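Local coordinates for unique short US2 glycoprotein (Human herpesvirus 5, PDB 1IM3) that helps human cytomegalovirus evade immunity by redirecting newly made MHC class I heavy chains from the endoplasmic reticulum to the cytosol for proteasomal destruction, at residues E6-Y11 with L60-R65; G15-R20 with E74-R79; F30-K35 with L45-D50. All coordinates share one frame; numbering follows the deposited sequence.

How the contacts relate
Starting at the N terminus, strand 3-12 is joined by contact 1 to strand 59-68, its second neighbour in the same sheet. Strand 16-25, which runs between those two, is tied by contact 2 to strand 75-82 of the facing sheet. Each contact closes a long loop, and because their segments alternate along the chain the two loops cross. Contact 3 is far more local: it closes the short loop from strand 30-37 to the segment 45-50, and it nests inside both of the others. Between them the contacts join the two strands either side of 16-25 in one sheet, the two sheets across the core, and one sheet to the connection that leaves it.

Contact 1: residues E6-Y11 with L60-R65; sequences EDNRCY and LKWNVR
W62 reaches with the six-membered end of its indole toward strand 6-11, where CZ2 comes within 4.1 Å of N8 OD1 and equally near the carbonyl oxygen of D7. The amide oxygen of N8 meets the indole at its edge, close to the ring plane, while the carbonyl of D7 arrives obliquely; the N8 amide and the indole are turned 58° apart. With chi1 at 59°, CG of W62 sits between the backbone N and the carbonyl carbon, a torsion that swings the ring off its own strand and over to 6-11. N8 instead has CG anti to its N (chi1 168°), which brings its amide oxygen to the edge of the indole.

The polar link is a water in the plane of the indole. It accepts a hydrogen bond from W62 NE1, 2.9 Å from the water oxygen, while N8 OD1, R9 O and other acceptors in reach compete for its two protons. The water satisfies the pyrrole N-H. The N8 amide has a further hold, its ND2 bonding to the carbonyl of R90. Farther out, K61 NZ stands 5.4 Å from E6 OE1, opposite charges that do not touch; E6 OE1 instead hydrogen-bonds S22 OG.

The strands run parallel, with CA of N8 and W62 9.0 Å apart, because strand 16-25 pairs antiparallel with both and fills the space between them. E6 and D7 form a classic beta bulge opposite its S22. On the inner side the indole packs on I23 of strand 16-25, on L89 of strand 85-91 and on the ring of F32.

Contact 2: residues G15-R20 with E74-R79; sequences GKLFAR and ETLALR
Segments 15-20 and 74-79 belong to strands of different sheets and face each other across the core, with no backbone pairing between them. Their closest CA atoms, those of A19 and L76, are 8.7 Å apart, which is a side-chain layer and not a sheet spacing. Each strand is hydrogen-bonded to neighbours in its own sheet: L17 and A19 pair with L67 and V64, R20 with R9, and A77 with K35. At the start of the second segment E74 and T75 both face D37, making a classic beta bulge.

L76 is the residue that bridges the gap. It points at the first segment and splits its two methyls between two partners: CD2 rests on CB of A19 at 4.0 Å, while CD1 meets CD2 of L17 at 4.3 Å. A chi1 of 173° extends its side chain away from the backbone N, and the fork at CG then straddles the A19-L17 side of the opposing strand. L17 points back with nearly the same torsions, so two leucines meet methyl to methyl. A19 meets L76 with its CB alone. The contact is small and wholly apolar.

Other residues complete this layer. L45 packs against both L17 and L76, and C91 lies against L76. C91 is joined by a disulfide to C10, whose side chain in turn touches A19. Two antiparallel sheets packed face to face are the hallmark of the immunoglobulin-like sandwich of this lumenal domain. By strand order 16-25 and 75-82 correspond to B and F, the pair that the textbook immunoglobulin disulfide joins; here they meet through L17, A19 and L76, and the disulfide instead links the first and last strands, 3-12 and 85-91.

Contact 3: residues F30-K35 with L45-D50; sequences FVFDPK and LYVHAD
V47 points its two methyls at different residues of the strand 30-35: CG2 approaches the F32 ring at CE2, 3.9 Å away, and CG1 lies 4.1 Å from CG of P34. The valine and the phenylalanine cross at about a right angle, the methyl meeting the ring obliquely. Chi1 of V47, -46°, carries this split, placing CG1 beside the backbone N and CG2 between N and the carbonyl carbon. With CG of F32 anti to N (chi1 -174°), its ring projects toward segment 45-50, so that CD2 and CE2 meet V47 CG2.

P34 CG serves both neighbours: besides V47 it packs on L45, 4.1 Å from CB and 3.5 Å from the carbonyl oxygen, while the proline's own carbonyl takes the N-H of L45 in the one hydrogen bond between the segments: N to O is 2.8 Å, the angle at hydrogen 165°, and the donor is tilted from the carbonyl plane. L45 then turns along the backbone beyond the proline, where L45 CD1 lies 3.8 Å from K35 C.

On the other side of the strand, K35 NZ bridges to D33 and hydrogen-bonds N44 as well. D33 has further charged partners, R79 and a basic side chain of another protein chain, so this side belongs to an intermolecular interface.

V47 reaches V52 and V64 in the second sheet, and L45 reaches L67. Leaving edge strand 42-44 of one sheet for edge strand 52-55 of the other, the segment 45-50 is thus an inter-sheet connection of the immunoglobulin-like sandwich, with L45 and V47 turned toward the core.

Contact 1: residues E6-Y11 with L60-R65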
loop_
_atom_site.group_PDB
_atom_site.type_symbol
_atom_site.label_atom_id
_atom_site.label_comp_id
_atom_site.label_asym_id
_atom_site.label_seq_id
_atom_site.Cartn_x
_atom_site.Cartn_y
_atom_site.Cartn_z
ATOM N N GLU D 6 28.400 -1.464 19.912
ATOM C CA GLU D 6 29.780 -1.241 20.306
ATOM C C GLU D 6 30.214 0.170 19.981
ATOM O O GLU D 6 30.760 0.870 20.819
ATOM C CB GLU D 6 30.725 -2.222 19.605
ATOM C CG GLU D 6 30.503 -3.676 19.941
ATOM C CD GLU D 6 31.626 -4.557 19.418
ATOM O OE1 GLU D 6 32.093 -4.331 18.281
ATOM O OE2 GLU D 6 32.040 -5.479 20.146
ATOM N N ASP D 7 29.935 0.620 18.777
ATOM C CA ASP D 7 30.382 1.939 18.410
ATOM C C ASP D 7 29.392 2.555 17.455
ATOM O O ASP D 7 28.528 1.874 16.923
ATOM C CB ASP D 7 31.764 1.822 17.762
ATOM C CG ASP D 7 32.426 3.166 17.539
ATOM O OD1 ASP D 7 32.548 3.943 18.523
ATOM O OD2 ASP D 7 32.831 3.431 16.376
ATOM N N ASN D 8 29.571 3.840 17.207
ATOM C CA ASN D 8 28.685 4.592 16.350
ATOM C C ASN D 8 29.147 6.035 16.294
ATOM O O ASN D 8 28.810 6.821 17.158
ATOM C CB ASN D 8 27.280 4.549 16.927
ATOM C CG ASN D 8 26.351 5.538 16.265
ATOM O OD1 ASN D 8 26.421 5.753 15.060
ATOM N ND2 ASN D 8 25.463 6.142 17.046
ATOM N N ARG D 9 29.921 6.393 15.288
ATOM C CA ARG D 9 30.392 7.763 15.173
ATOM C C ARG D 9 30.296 8.112 13.706
ATOM O O ARG D 9 30.063 7.232 12.881
ATOM C CB ARG D 9 31.835 7.880 15.672
ATOM C CG ARG D 9 31.976 7.741 17.183
ATOM C CD ARG D 9 33.428 7.837 17.591
ATOM N NE ARG D 9 34.207 6.781 16.950
ATOM C CZ ARG D 9 35.523 6.634 17.071
ATOM N NH1 ARG D 9 36.223 7.488 17.819
ATOM N NH2 ARG D 9 36.138 5.623 16.453
ATOM N N CYS D 10 30.476 9.383 13.378
ATOM C CA CYS D 10 30.383 9.846 12.002
ATOM C C CYS D 10 31.004 11.240 11.945
ATOM O O CYS D 10 31.154 11.894 12.967
ATOM C CB CYS D 10 28.904 9.922 11.595
ATOM S SG CYS D 10 27.962 10.927 12.798
ATOM N N TYR D 11 31.370 11.688 10.754
ATOM C CA TYR D 11 31.942 13.014 10.592
ATOM C C TYR D 11 31.757 13.391 9.141
ATOM O O TYR D 11 31.627 12.520 8.274
ATOM C CB TYR D 11 33.432 13.035 10.992
ATOM C CG TYR D 11 34.393 12.295 10.082
ATOM C CD1 TYR D 11 34.796 12.842 8.850
ATOM C CD2 TYR D 11 34.911 11.051 10.448
ATOM C CE1 TYR D 11 35.688 12.165 8.006
ATOM C CE2 TYR D 11 35.811 10.360 9.605
ATOM C CZ TYR D 11 36.188 10.926 8.392
ATOM O OH TYR D 11 37.049 10.241 7.566
ATOM N N LEU D 60 27.094 -6.896 12.884
ATOM C CA LEU D 60 26.706 -6.004 11.798
ATOM C C LEU D 60 27.608 -4.786 11.967
ATOM O O LEU D 60 27.624 -4.131 13.024
ATOM C CB LEU D 60 25.223 -5.632 11.918
ATOM C CG LEU D 60 24.484 -4.830 10.835
ATOM C CD1 LEU D 60 24.590 -3.396 11.164
ATOM C CD2 LEU D 60 25.027 -5.119 9.427
ATOM N N LYS D 61 28.394 -4.503 10.944
ATOM C CA LYS D 61 29.292 -3.364 10.998
ATOM C C LYS D 61 29.161 -2.496 9.756
ATOM O O LYS D 61 28.892 -2.983 8.643
ATOM C CB LYS D 61 30.736 -3.843 11.123
ATOM C CG LYS D 61 31.025 -4.583 12.414
ATOM C CD LYS D 61 32.416 -5.182 12.385
ATOM C CE LYS D 61 32.801 -5.773 13.736
ATOM N NZ LYS D 61 34.214 -6.241 13.722
ATOM N N TRP D 62 29.356 -1.198 9.941
ATOM C CA TRP D 62 29.281 -0.301 8.814
ATOM C C TRP D 62 30.489 0.608 8.792
ATOM O O TRP D 62 31.077 0.906 9.829
ATOM C CB TRP D 62 27.975 0.495 8.840
ATOM C CG TRP D 62 27.738 1.325 10.039
ATOM C CD1 TRP D 62 27.953 2.663 10.150
ATOM C CD2 TRP D 62 27.124 0.916 11.281
ATOM N NE1 TRP D 62 27.506 3.119 11.371
ATOM C CE2 TRP D 62 26.993 2.072 12.081
ATOM C CE3 TRP D 62 26.665 -0.304 11.782
ATOM C CZ2 TRP D 62 26.417 2.042 13.364
ATOM C CZ3 TRP D 62 26.090 -0.338 13.052
ATOM C CH2 TRP D 62 25.967 0.830 13.831
ATOM N N ASN D 63 30.856 1.027 7.591
ATOM C CA ASN D 63 32.004 1.872 7.352
ATOM C C ASN D 63 31.671 2.730 6.129
ATOM O O ASN D 63 32.296 2.628 5.075
ATOM C CB ASN D 63 33.231 1.010 7.069
ATOM C CG ASN D 63 34.503 1.842 6.923
ATOM O OD1 ASN D 63 34.594 2.934 7.484
ATOM N ND2 ASN D 63 35.489 1.326 6.185
ATOM N N VAL D 64 30.657 3.557 6.289
ATOM C CA VAL D 64 30.190 4.434 5.230
ATOM C C VAL D 64 31.267 5.441 4.852
ATOM O O VAL D 64 31.751 6.187 5.702
ATOM C CB VAL D 64 28.921 5.172 5.679
ATOM C CG1 VAL D 64 28.451 6.134 4.587
ATOM C CG2 VAL D 64 27.830 4.159 5.990
ATOM N N ARG D 65 31.650 5.461 3.586
ATOM C CA ARG D 65 32.706 6.360 3.140
ATOM C C ARG D 65 32.273 7.235 1.961
ATOM O O ARG D 65 31.650 6.761 1.007
ATOM C CB ARG D 65 33.962 5.544 2.779
ATOM C CG ARG D 65 34.582 4.782 3.954
ATOM C CD ARG D 65 35.415 3.594 3.500
ATOM N NE ARG D 65 34.598 2.448 3.113
ATOM C CZ ARG D 65 35.093 1.280 2.716
ATOM N NH1 ARG D 65 36.409 1.108 2.656
ATOM N NH2 ARG D 65 34.273 0.285 2.382
HETATM O O HOH W 1 27.664 5.570 12.855
#

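Contact 2: residues G15-R20 with E74-R79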
loop_
_atom_site.group_PDB
_atom_site.type_symbol
_atom_site.label_atom_id
_atom_site.label_comp_id
_atom_site.label_asym_id
_atom_site.label_seq_id
_atom_site.Cartn_x
_atom_site.Cartn_y
_atom_site.Cartn_z
ATOM N N GLY D 15 31.413 18.035 2.228
ATOM C CA GLY D 15 30.211 17.529 1.590
ATOM C C GLY D 15 30.041 16.029 1.487
ATOM O O GLY D 15 29.243 15.549 0.681
ATOM N N LYS D 16 30.787 15.289 2.296
ATOM C CA LYS D 16 30.700 13.844 2.291
ATOM C C LYS D 16 30.590 13.305 3.723
ATOM O O LYS D 16 31.186 13.832 4.662
ATOM C CB LYS D 16 31.913 13.251 1.572
ATOM C CG LYS D 16 31.952 13.560 0.079
ATOM C CD LYS D 16 33.121 12.846 -0.565
ATOM C CE LYS D 16 33.113 12.973 -2.076
ATOM N NZ LYS D 16 34.285 12.240 -2.662
ATOM N N LEU D 17 29.798 12.256 3.886
ATOM C CA LEU D 17 29.612 11.633 5.182
ATOM C C LEU D 17 30.476 10.382 5.328
ATOM O O LEU D 17 30.656 9.610 4.383
ATOM C CB LEU D 17 28.137 11.271 5.362
ATOM C CG LEU D 17 27.718 10.412 6.555
ATOM C CD1 LEU D 17 27.954 11.186 7.841
ATOM C CD2 LEU D 17 26.253 10.034 6.438
ATOM N N PHE D 18 31.035 10.212 6.517
ATOM C CA PHE D 18 31.857 9.045 6.846
ATOM C C PHE D 18 31.265 8.587 8.168
ATOM O O PHE D 18 31.204 9.368 9.116
ATOM C CB PHE D 18 33.324 9.426 7.047
ATOM C CG PHE D 18 34.062 9.689 5.773
ATOM C CD1 PHE D 18 34.915 8.726 5.233
ATOM C CD2 PHE D 18 33.900 10.898 5.103
ATOM C CE1 PHE D 18 35.601 8.962 4.031
ATOM C CE2 PHE D 18 34.575 11.148 3.908
ATOM C CZ PHE D 18 35.428 10.177 3.370
ATOM N N ALA D 19 30.789 7.347 8.227
ATOM C CA ALA D 19 30.189 6.846 9.454
ATOM C C ALA D 19 30.603 5.403 9.667
ATOM O O ALA D 19 30.532 4.582 8.758
ATOM C CB ALA D 19 28.681 6.951 9.376
ATOM N N ARG D 20 31.052 5.116 10.883
ATOM C CA ARG D 20 31.499 3.782 11.229
ATOM C C ARG D 20 30.797 3.352 12.503
ATOM O O ARG D 20 30.593 4.153 13.413
ATOM C CB ARG D 20 33.011 3.772 11.447
ATOM C CG ARG D 20 33.569 2.387 11.723
ATOM C CD ARG D 20 35.080 2.427 11.745
ATOM N NE ARG D 20 35.592 3.024 10.514
ATOM C CZ ARG D 20 36.862 3.358 10.313
ATOM N NH1 ARG D 20 37.756 3.154 11.272
ATOM N NH2 ARG D 20 37.238 3.891 9.158
ATOM N N GLU D 74 22.334 17.602 9.424
ATOM C CA GLU D 74 22.514 17.829 10.838
ATOM C C GLU D 74 23.025 16.580 11.537
ATOM O O GLU D 74 24.195 16.523 11.919
ATOM C CB GLU D 74 21.207 18.247 11.475
ATOM C CG GLU D 74 21.027 19.745 11.530
ATOM C CD GLU D 74 19.840 20.142 12.381
ATOM O OE1 GLU D 74 19.702 19.593 13.500
ATOM O OE2 GLU D 74 19.055 21.005 11.931
ATOM N N THR D 75 22.127 15.606 11.743
ATOM C CA THR D 75 22.477 14.332 12.380
ATOM C C THR D 75 22.127 13.082 11.531
ATOM O O THR D 75 21.267 13.139 10.637
ATOM C CB THR D 75 21.798 14.171 13.774
ATOM O OG1 THR D 75 20.393 13.963 13.622
ATOM C CG2 THR D 75 22.011 15.408 14.612
ATOM N N LEU D 76 22.831 11.972 11.801
ATOM C CA LEU D 76 22.590 10.698 11.128
ATOM C C LEU D 76 21.564 9.946 11.968
ATOM O O LEU D 76 21.817 9.646 13.137
ATOM C CB LEU D 76 23.874 9.849 11.036
ATOM C CG LEU D 76 23.680 8.411 10.495
ATOM C CD1 LEU D 76 23.208 8.473 9.055
ATOM C CD2 LEU D 76 24.969 7.627 10.569
ATOM N N ALA D 77 20.395 9.680 11.397
ATOM C CA ALA D 77 19.371 8.910 12.099
ATOM C C ALA D 77 19.481 7.517 11.495
ATOM O O ALA D 77 19.179 7.309 10.326
ATOM C CB ALA D 77 17.988 9.475 11.852
ATOM N N LEU D 78 19.915 6.568 12.302
ATOM C CA LEU D 78 20.117 5.217 11.824
ATOM C C LEU D 78 19.089 4.235 12.347
ATOM O O LEU D 78 19.110 3.870 13.522
ATOM C CB LEU D 78 21.522 4.764 12.215
ATOM C CG LEU D 78 22.038 3.447 11.645
ATOM C CD1 LEU D 78 21.901 3.447 10.126
ATOM C CD2 LEU D 78 23.510 3.272 12.058
ATOM N N ARG D 79 18.176 3.813 11.478
ATOM C CA ARG D 79 17.165 2.840 11.860
ATOM C C ARG D 79 17.719 1.468 11.512
ATOM O O ARG D 79 18.193 1.242 10.409
ATOM C CB ARG D 79 15.847 3.085 11.110
ATOM C CG ARG D 79 14.776 2.007 11.336
ATOM C CD ARG D 79 13.444 2.321 10.632
ATOM N NE ARG D 79 12.493 1.221 10.774
ATOM C CZ ARG D 79 12.374 0.211 9.915
ATOM N NH1 ARG D 79 13.139 0.140 8.818
ATOM N NH2 ARG D 79 11.497 -0.740 10.159
#

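Contact 3: residues F30-K35 with L45-D50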
loop_
_atom_site.group_PDB
_atom_site.type_symbol
_atom_site.label_atom_id
_atom_site.label_comp_id
_atom_site.label_asym_id
_atom_site.label_seq_id
_atom_site.Cartn_x
_atom_site.Cartn_y
_atom_site.Cartn_z
ATOM N N PHE D 30 19.215 -8.805 8.906
ATOM C CA PHE D 30 19.220 -7.389 9.266
ATOM C C PHE D 30 18.744 -6.467 8.138
ATOM O O PHE D 30 18.641 -6.868 6.982
ATOM C CB PHE D 30 20.637 -6.941 9.615
ATOM C CG PHE D 30 21.489 -6.685 8.391
ATOM C CD1 PHE D 30 21.996 -7.755 7.643
ATOM C CD2 PHE D 30 21.674 -5.379 7.908
ATOM C CE1 PHE D 30 22.667 -7.545 6.429
ATOM C CE2 PHE D 30 22.345 -5.134 6.687
ATOM C CZ PHE D 30 22.846 -6.222 5.938
ATOM N N VAL D 31 18.475 -5.218 8.510
ATOM C CA VAL D 31 18.099 -4.170 7.578
ATOM C C VAL D 31 18.883 -2.955 8.058
ATOM O O VAL D 31 18.826 -2.600 9.232
ATOM C CB VAL D 31 16.602 -3.811 7.613
ATOM C CG1 VAL D 31 16.326 -2.734 6.577
ATOM C CG2 VAL D 31 15.750 -5.050 7.321
ATOM N N PHE D 32 19.647 -2.345 7.155
ATOM C CA PHE D 32 20.445 -1.151 7.492
ATOM C C PHE D 32 19.674 -0.009 6.838
ATOM O O PHE D 32 19.634 0.087 5.616
ATOM C CB PHE D 32 21.844 -1.255 6.883
ATOM C CG PHE D 32 22.782 -0.154 7.294
ATOM C CD1 PHE D 32 23.305 -0.100 8.583
ATOM C CD2 PHE D 32 23.172 0.823 6.380
ATOM C CE1 PHE D 32 24.203 0.901 8.954
ATOM C CE2 PHE D 32 24.074 1.832 6.752
ATOM C CZ PHE D 32 24.585 1.856 8.044
ATOM N N ASP D 33 19.074 0.857 7.642
ATOM C CA ASP D 33 18.232 1.923 7.096
ATOM C C ASP D 33 18.676 3.326 7.553
ATOM O O ASP D 33 18.067 3.922 8.429
ATOM C CB ASP D 33 16.788 1.618 7.538
ATOM C CG ASP D 33 15.754 2.543 6.907
ATOM O OD1 ASP D 33 16.112 3.392 6.061
ATOM O OD2 ASP D 33 14.566 2.413 7.265
ATOM N N PRO D 34 19.743 3.861 6.950
ATOM C CA PRO D 34 20.270 5.184 7.315
ATOM C C PRO D 34 19.489 6.380 6.776
ATOM O O PRO D 34 19.065 6.396 5.625
ATOM C CB PRO D 34 21.703 5.138 6.792
ATOM C CG PRO D 34 21.556 4.356 5.538
ATOM C CD PRO D 34 20.602 3.218 5.944
ATOM N N LYS D 35 19.286 7.375 7.629
ATOM C CA LYS D 35 18.563 8.585 7.231
ATOM C C LYS D 35 19.364 9.836 7.551
ATOM O O LYS D 35 20.102 9.870 8.534
ATOM C CB LYS D 35 17.220 8.726 7.958
ATOM C CG LYS D 35 16.063 7.821 7.526
ATOM C CD LYS D 35 16.020 6.523 8.333
ATOM C CE LYS D 35 14.650 5.818 8.293
ATOM N NZ LYS D 35 14.179 5.334 6.956
ATOM N N LEU D 45 19.122 7.680 3.108
ATOM C CA LEU D 45 20.444 7.686 2.539
ATOM C C LEU D 45 20.653 6.300 1.981
ATOM O O LEU D 45 20.107 5.316 2.476
ATOM C CB LEU D 45 21.492 7.944 3.587
ATOM C CG LEU D 45 21.488 9.368 4.149
ATOM C CD1 LEU D 45 22.457 9.460 5.338
ATOM C CD2 LEU D 45 21.890 10.362 3.040
ATOM N N TYR D 46 21.454 6.244 0.929
ATOM C CA TYR D 46 21.797 4.989 0.284
ATOM C C TYR D 46 23.287 4.752 0.287
ATOM O O TYR D 46 24.049 5.586 -0.249
ATOM C CB TYR D 46 21.326 5.013 -1.137
ATOM C CG TYR D 46 19.883 5.272 -1.108
ATOM C CD1 TYR D 46 18.968 4.241 -0.872
ATOM C CD2 TYR D 46 19.392 6.570 -1.253
ATOM C CE1 TYR D 46 17.617 4.492 -0.796
ATOM C CE2 TYR D 46 18.032 6.838 -1.166
ATOM C CZ TYR D 46 17.155 5.800 -0.948
ATOM O OH TYR D 46 15.810 6.110 -0.899
ATOM N N VAL D 47 23.686 3.635 0.899
ATOM C CA VAL D 47 25.078 3.264 0.990
ATOM C C VAL D 47 25.416 2.028 0.169
ATOM O O VAL D 47 24.605 1.108 0.053
ATOM C CB VAL D 47 25.473 3.017 2.451
ATOM C CG1 VAL D 47 24.940 4.144 3.283
ATOM C CG2 VAL D 47 24.988 1.664 2.923
ATOM N N HIS D 48 26.620 2.026 -0.391
ATOM C CA HIS D 48 27.107 0.922 -1.202
ATOM C C HIS D 48 27.265 -0.298 -0.286
ATOM O O HIS D 48 27.564 -0.128 0.904
ATOM C CB HIS D 48 28.429 1.328 -1.848
ATOM C CG HIS D 48 28.940 0.339 -2.846
ATOM N ND1 HIS D 48 29.578 -0.825 -2.481
ATOM C CD2 HIS D 48 28.878 0.327 -4.200
ATOM C CE1 HIS D 48 29.885 -1.513 -3.567
ATOM N NE2 HIS D 48 29.470 -0.835 -4.622
ATOM N N ALA D 49 27.047 -1.494 -0.819
ATOM C CA ALA D 49 27.132 -2.710 -0.001
ATOM C C ALA D 49 28.504 -2.903 0.646
ATOM O O ALA D 49 28.607 -3.519 1.710
ATOM C CB ALA D 49 26.742 -3.962 -0.841
ATOM N N ASP D 50 29.551 -2.385 0.024
ATOM C CA ASP D 50 30.890 -2.557 0.575
ATOM C C ASP D 50 31.048 -1.838 1.922
ATOM O O ASP D 50 31.964 -2.135 2.694
ATOM C CB ASP D 50 31.976 -2.026 -0.377
ATOM C CG ASP D 50 32.155 -2.875 -1.620
ATOM O OD1 ASP D 50 31.561 -3.982 -1.724
ATOM O OD2 ASP D 50 32.920 -2.405 -2.485
#